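Local coordinates for Alpha/beta hydrolase family protein (Bacillus anthracis, PDB 3OOS), which is probably a hydrolase of the alpha/beta hydrolase fold, with a substrate that is not established, at residues G23-V28 with L88-W93; E16-G21 with V52-L57. All coordinates share one frame; numbering follows the deposited sequence. Where two conformers were deposited one is given.

Interaction 1: G23-V28 with L88-W93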
loop_
_atom_site.group_PDB
_atom_site.type_symbol
_atom_site.label_atom_id
_atom_site.label_comp_id
_atom_site.label_asym_id
_atom_site.label_seq_id
_atom_site.Cartn_x
_atom_site.Cartn_y
_atom_site.Cartn_z
ATOM N N GLY A 23 -0.852 -18.346 10.966
ATOM C CA GLY A 23 -2.263 -18.204 10.640
ATOM C C GLY A 23 -2.472 -18.251 9.143
ATOM O O GLY A 23 -1.559 -18.629 8.406
ATOM N N PRO A 24 -3.674 -17.865 8.680
ATOM C CA PRO A 24 -3.974 -17.852 7.246
ATOM C C PRO A 24 -2.989 -16.958 6.492
ATOM O O PRO A 24 -2.517 -15.968 7.056
ATOM C CB PRO A 24 -5.377 -17.249 7.187
ATOM C CG PRO A 24 -5.966 -17.508 8.529
ATOM C CD PRO A 24 -4.831 -17.443 9.492
ATOM N N PRO A 25 -2.670 -17.311 5.233
ATOM C CA PRO A 25 -1.705 -16.522 4.471
ATOM C C PRO A 25 -2.259 -15.171 4.035
ATOM O O PRO A 25 -3.416 -15.067 3.616
ATOM C CB PRO A 25 -1.396 -17.410 3.258
ATOM C CG PRO A 25 -2.605 -18.279 3.103
ATOM C CD PRO A 25 -3.109 -18.514 4.498
ATOM N N LEU A 26 -1.422 -14.147 4.159
ATOM C CA LEU A 26 -1.772 -12.798 3.748
ATOM C C LEU A 26 -0.584 -12.186 3.020
ATOM O O LEU A 26 0.506 -12.073 3.584
ATOM C CB LEU A 26 -2.144 -11.942 4.962
ATOM C CG LEU A 26 -2.559 -10.496 4.677
ATOM C CD1 LEU A 26 -3.958 -10.458 4.077
ATOM C CD2 LEU A 26 -2.514 -9.676 5.951
ATOM N N CYS A 27 -0.805 -11.810 1.767
ATOM C CA CYS A 27 0.190 -11.093 0.984
ATOM C C CYS A 27 0.072 -9.595 1.251
ATOM O O CYS A 27 -1.028 -9.038 1.233
ATOM C CB CYS A 27 -0.003 -11.385 -0.509
ATOM S SG CYS A 27 1.159 -10.553 -1.601
ATOM N N VAL A 28 1.205 -8.957 1.524
ATOM C CA VAL A 28 1.264 -7.507 1.701
ATOM C C VAL A 28 2.364 -6.952 0.812
ATOM O O VAL A 28 3.483 -7.458 0.811
ATOM C CB VAL A 28 1.559 -7.097 3.169
ATOM C CG1 VAL A 28 1.781 -5.578 3.281
ATOM C CG2 VAL A 28 0.437 -7.550 4.097
ATOM N N LEU A 88 4.416 -21.029 -3.935
ATOM C CA LEU A 88 4.269 -21.367 -2.521
ATOM C C LEU A 88 3.240 -22.479 -2.295
ATOM O O LEU A 88 2.986 -22.867 -1.152
ATOM C CB LEU A 88 3.861 -20.121 -1.724
ATOM C CG LEU A 88 4.950 -19.072 -1.498
ATOM C CD1 LEU A 88 4.354 -17.736 -1.080
ATOM C CD2 LEU A 88 5.951 -19.581 -0.463
ATOM N N TYR A 89 2.649 -22.983 -3.381
ATOM C CA TYR A 89 1.592 -24.001 -3.297
ATOM C C TYR A 89 0.463 -23.577 -2.349
ATOM O O TYR A 89 -0.053 -24.369 -1.551
ATOM C CB TYR A 89 2.178 -25.383 -2.950
ATOM C CG TYR A 89 2.795 -26.051 -4.154
ATOM C CD1 TYR A 89 2.058 -26.950 -4.923
ATOM C CD2 TYR A 89 4.103 -25.757 -4.550
ATOM C CE1 TYR A 89 2.607 -27.555 -6.043
ATOM C CE2 TYR A 89 4.662 -26.357 -5.677
ATOM C CZ TYR A 89 3.903 -27.255 -6.417
ATOM O OH TYR A 89 4.429 -27.865 -7.531
ATOM N N ILE A 90 0.104 -22.299 -2.452
ATOM C CA ILE A 90 -1.011 -21.719 -1.714
ATOM C C ILE A 90 -2.172 -21.585 -2.692
ATOM O O ILE A 90 -2.015 -21.012 -3.767
ATOM C CB ILE A 90 -0.625 -20.344 -1.109
ATOM C CG1 ILE A 90 0.359 -20.526 0.055
ATOM C CG2 ILE A 90 -1.865 -19.560 -0.660
ATOM C CD1 ILE A 90 0.978 -19.221 0.564
ATOM N N ASN A 91 -3.328 -22.133 -2.327
ATOM C CA ASN A 91 -4.494 -22.096 -3.202
ATOM C C ASN A 91 -5.133 -20.704 -3.245
ATOM O O ASN A 91 -5.420 -20.171 -4.325
ATOM C CB ASN A 91 -5.512 -23.155 -2.767
ATOM C CG ASN A 91 -6.684 -23.262 -3.716
ATOM O OD1 ASN A 91 -7.835 -23.088 -3.313
ATOM N ND2 ASN A 91 -6.403 -23.540 -4.986
ATOM N N LYS A 92 -5.360 -20.141 -2.061
ATOM C CA LYS A 92 -5.902 -18.793 -1.927
ATOM C C LYS A 92 -5.216 -18.077 -0.773
ATOM O O LYS A 92 -4.842 -18.701 0.221
ATOM C CB LYS A 92 -7.416 -18.832 -1.679
ATOM C CG LYS A 92 -8.244 -19.291 -2.872
ATOM C CD LYS A 92 -9.688 -19.571 -2.487
ATOM C CE LYS A 92 -10.453 -18.286 -2.214
ATOM N NZ LYS A 92 -11.911 -18.542 -2.028
ATOM N N TRP A 93 -5.043 -16.766 -0.912
ATOM C CA TRP A 93 -4.542 -15.955 0.199
ATOM C C TRP A 93 -5.216 -14.589 0.243
ATOM O O TRP A 93 -5.912 -14.198 -0.699
ATOM C CB TRP A 93 -3.005 -15.832 0.193
ATOM C CG TRP A 93 -2.346 -15.193 -1.020
ATOM C CD1 TRP A 93 -2.955 -14.635 -2.118
ATOM C CD2 TRP A 93 -0.937 -15.021 -1.215
ATOM N NE1 TRP A 93 -2.004 -14.149 -2.988
ATOM C CE2 TRP A 93 -0.759 -14.371 -2.456
ATOM C CE3 TRP A 93 0.196 -15.362 -0.460
ATOM C CZ2 TRP A 93 0.508 -14.057 -2.963
ATOM C CZ3 TRP A 93 1.455 -15.050 -0.963
ATOM C CH2 TRP A 93 1.600 -14.404 -2.202
#

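Interaction 2: E16-G21 with V52-L57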
loop_
_atom_site.group_PDB
_atom_site.type_symbol
_atom_site.label_atom_id
_atom_site.label_comp_id
_atom_site.label_asym_id
_atom_site.label_seq_id
_atom_site.Cartn_x
_atom_site.Cartn_y
_atom_site.Cartn_z
ATOM N N GLU A 16 12.271 -11.559 -3.776
ATOM C CA GLU A 16 12.566 -11.508 -2.357
ATOM C C GLU A 16 11.286 -11.167 -1.598
ATOM O O GLU A 16 10.523 -10.287 -2.012
ATOM C CB GLU A 16 13.623 -10.435 -2.098
ATOM C CG GLU A 16 14.072 -10.329 -0.646
ATOM C CD GLU A 16 15.103 -9.237 -0.449
ATOM O OE1 GLU A 16 14.865 -8.097 -0.910
ATOM O OE2 GLU A 16 16.152 -9.519 0.167
ATOM N N TYR A 17 11.041 -11.872 -0.499
ATOM C CA TYR A 17 9.925 -11.527 0.385
ATOM C C TYR A 17 10.264 -11.888 1.823
ATOM O O TYR A 17 11.167 -12.690 2.086
ATOM C CB TYR A 17 8.617 -12.214 -0.049
ATOM C CG TYR A 17 8.623 -13.706 0.189
ATOM C CD1 TYR A 17 8.173 -14.249 1.402
ATOM C CD2 TYR A 17 9.100 -14.577 -0.785
ATOM C CE1 TYR A 17 8.203 -15.624 1.625
ATOM C CE2 TYR A 17 9.130 -15.945 -0.570
ATOM C CZ TYR A 17 8.679 -16.461 0.630
ATOM O OH TYR A 17 8.726 -17.818 0.834
ATOM N N PHE A 18 9.517 -11.303 2.749
ATOM C CA PHE A 18 9.762 -11.508 4.164
ATOM C C PHE A 18 8.543 -12.144 4.799
ATOM O O PHE A 18 7.411 -11.750 4.508
ATOM C CB PHE A 18 10.149 -10.174 4.819
ATOM C CG PHE A 18 11.294 -9.495 4.120
ATOM C CD1 PHE A 18 12.609 -9.776 4.484
ATOM C CD2 PHE A 18 11.060 -8.628 3.052
ATOM C CE1 PHE A 18 13.680 -9.183 3.815
ATOM C CE2 PHE A 18 12.124 -8.026 2.373
ATOM C CZ PHE A 18 13.437 -8.308 2.755
ATOM N N LEU A 19 8.782 -13.146 5.642
ATOM C CA LEU A 19 7.702 -13.861 6.317
ATOM C C LEU A 19 7.711 -13.609 7.818
ATOM O O LEU A 19 8.760 -13.666 8.463
ATOM C CB LEU A 19 7.798 -15.370 6.054
ATOM C CG LEU A 19 6.741 -16.238 6.760
ATOM C CD1 LEU A 19 5.345 -16.004 6.178
ATOM C CD2 LEU A 19 7.103 -17.710 6.687
ATOM N N LYS A 20 6.530 -13.332 8.365
ATOM C CA LYS A 20 6.340 -13.271 9.814
ATOM C C LYS A 20 4.902 -13.620 10.160
ATOM O O LYS A 20 3.967 -13.168 9.497
ATOM C CB LYS A 20 6.699 -11.884 10.365
ATOM C CG LYS A 20 6.596 -11.764 11.885
ATOM C CD LYS A 20 7.020 -10.384 12.353
ATOM C CE LYS A 20 6.681 -10.162 13.822
ATOM N NZ LYS A 20 7.140 -8.833 14.306
ATOM N N GLY A 21 4.737 -14.446 11.188
ATOM C CA GLY A 21 3.416 -14.729 11.731
ATOM C C GLY A 21 2.898 -16.121 11.438
ATOM O O GLY A 21 3.350 -16.787 10.504
ATOM N N VAL A 52 2.190 -13.521 7.284
ATOM C CA VAL A 52 2.322 -12.376 6.380
ATOM C C VAL A 52 3.514 -12.507 5.441
ATOM O O VAL A 52 4.649 -12.673 5.886
ATOM C CB VAL A 52 2.387 -11.038 7.163
ATOM C CG1 VAL A 52 2.494 -9.850 6.206
ATOM C CG2 VAL A 52 1.159 -10.893 8.055
ATOM N N TYR A 53 3.222 -12.439 4.143
ATOM C CA TYR A 53 4.226 -12.458 3.086
ATOM C C TYR A 53 4.407 -11.037 2.572
ATOM O O TYR A 53 3.592 -10.538 1.788
ATOM C CB TYR A 53 3.789 -13.399 1.952
ATOM C CG TYR A 53 3.745 -14.850 2.375
ATOM C CD1 TYR A 53 2.641 -15.367 3.062
ATOM C CD2 TYR A 53 4.810 -15.703 2.104
ATOM C CE1 TYR A 53 2.604 -16.701 3.463
ATOM C CE2 TYR A 53 4.785 -17.033 2.503
ATOM C CZ TYR A 53 3.679 -17.526 3.179
ATOM O OH TYR A 53 3.651 -18.843 3.576
ATOM N N LEU A 54 5.468 -10.388 3.045
ATOM C CA LEU A 54 5.789 -9.013 2.672
ATOM C C LEU A 54 6.704 -9.041 1.451
ATOM O O LEU A 54 7.889 -9.355 1.564
ATOM C CB LEU A 54 6.455 -8.288 3.850
ATOM C CG LEU A 54 6.862 -6.820 3.679
ATOM C CD1 LEU A 54 5.646 -5.929 3.456
ATOM C CD2 LEU A 54 7.656 -6.356 4.899
ATOM N N VAL A 55 6.139 -8.720 0.289
ATOM C CA VAL A 55 6.802 -8.955 -0.997
ATOM C C VAL A 55 7.540 -7.736 -1.558
ATOM O O VAL A 55 7.008 -6.623 -1.588
ATOM C CB VAL A 55 5.790 -9.476 -2.053
ATOM C CG1 VAL A 55 6.470 -9.738 -3.402
ATOM C CG2 VAL A 55 5.101 -10.738 -1.549
ATOM N N ASN A 56 8.775 -7.971 -1.995
ATOM C CA ASN A 56 9.494 -7.029 -2.849
ATOM C C ASN A 56 9.165 -7.312 -4.314
ATOM O O ASN A 56 9.470 -8.389 -4.837
ATOM C CB ASN A 56 11.012 -7.103 -2.599
ATOM C CG ASN A 56 11.477 -6.170 -1.484
ATOM O OD1 ASN A 56 12.527 -6.390 -0.866
ATOM N ND2 ASN A 56 10.710 -5.122 -1.233
ATOM N N LEU A 57 8.521 -6.349 -4.968
ATOM C CA LEU A 57 8.105 -6.511 -6.360
ATOM C C LEU A 57 9.294 -6.398 -7.313
ATOM O O LEU A 57 10.423 -6.160 -6.880
ATOM C CB LEU A 57 7.024 -5.487 -6.718
ATOM C CG LEU A 57 5.715 -5.597 -5.932
ATOM C CD1 LEU A 57 4.780 -4.462 -6.310
ATOM C CD2 LEU A 57 5.054 -6.955 -6.153
#

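Interaction 1: G23-V28 with L88-W93
The carbonyl oxygen of Pro25 lies 3.5 Å from Trp93 CB and takes the backbone N-H of Gly94, the next residue. This is where two neighbouring parallel strands of the alpha/beta hydrolase sheet, 25-28 and 93-98, come together. Gly94 is also bonded through its backbone to Cys27, so it is held by residues on both sides of Leu26. No hydrogen bond joins 23-28 to 88-93 themselves; what they share is side-chain packing. Strand 93-98 enters the sheet after helix 74-87, which ends in a Schellman motif with Tyr89 in the positive-phi position. The loop then carries Ile90 and Lys92 past the ring of Pro25. Ile90 brings two branches to it: CD1 sits 4.0 Å from Pro25 CB, while CG2 approaches Pro25 CG. Lys92 contributes its backbone O, 3.7 Å from Pro25 CG, and the side chain of Trp93 contributes CB, 3.8 Å from Pro25 CB.

Deeper in, the indole of Trp93 packs against Cys27. Cys27 CB sits over the centre of the six-membered ring, 3.5 Å from its centroid and 8° off the ring normal, a close CH-pi contact. With SG anti to the backbone N (chi1 180°), the sulfur lies obliquely to the same ring, 4.2 Å from the centroid, nearest to Trp93 CZ2 and CH2. Helix 74-87 adds Leu81 against Cys27, and Ile84 and Arg85 against the indole. Strand 93-98 then leads into a Gly-His-Ser-Ala-Gly sequence, which fits the nucleophile elbow of this family. The polar edge of the buried indole is satisfied from beyond the contact: Trp93 NE1 is hydrogen-bonded to Tyr108 OH.

Interaction 2: E16-G21 with V52-L57
Tyr17 CG stands between its backbone N and carbonyl carbon (chi1 70°), while Tyr53 CG lies anti to its carbonyl carbon (chi1 -66°), and the two phenols run side by side, pointing the same way. Tyr17 CE1 meets the edge of the Tyr53 ring, 3.4 Å from CD2, with the two planes turned obliquely to each other. Leu19 closes on one face of that ring: its CD1 lies over the centre, 3.8 Å from the centroid, a CH-pi contact. Beneath these groups is a regular antiparallel pairing of strands 13-20 and 51-55, their segment directions 155° apart. Phe18 and Leu54 form a hydrogen-bonded pair, with Phe18 N to Leu54 O and Leu54 N to Phe18 O both at 2.8 Å. Leu54 O also receives a CA-H contact from Tyr17 CA at 3.2 Å. Lys20 and Val52 make the next such pair, and Asn56 N reaches Glu16 O at 2.9 Å to extend the pairing at the other end. Glu16 OE2 is hydrogen-bonded to Asn62 ND2.

In the mixed sheet, strand 4-10 borders 13-20 on its other edge, while 25-28 runs parallel to 51-55. Helix 74-87 packs on the Tyr17 and Val55 face, where Leu81 and Ile84 touch Val55.

Interactions 1 and 2 meet in the same sheet, because strand 51-55 lies between strands 13-20 and 25-28. The join is by backbone: Leu26 O is 2.8 Å from Tyr53 N, and Val28 N is 2.9 Å from Tyr53 O, both probable hydrogen bonds. Leu88 of interaction 1 also packs on the two tyrosines, with CD1 3.7 Å from Tyr53 CE2. Interaction 2 is the more buried and larger contact, built on direct antiparallel backbone bonds with aromatic packing on one face. Interaction 1 is partly buried where the loop after helix 74-87 leads into strand 93-98, and rests on apolar, CH-pi and sulfur-aromatic packing, with no hydrogen bond between its own segments. One helix residue, Leu81, reaches both.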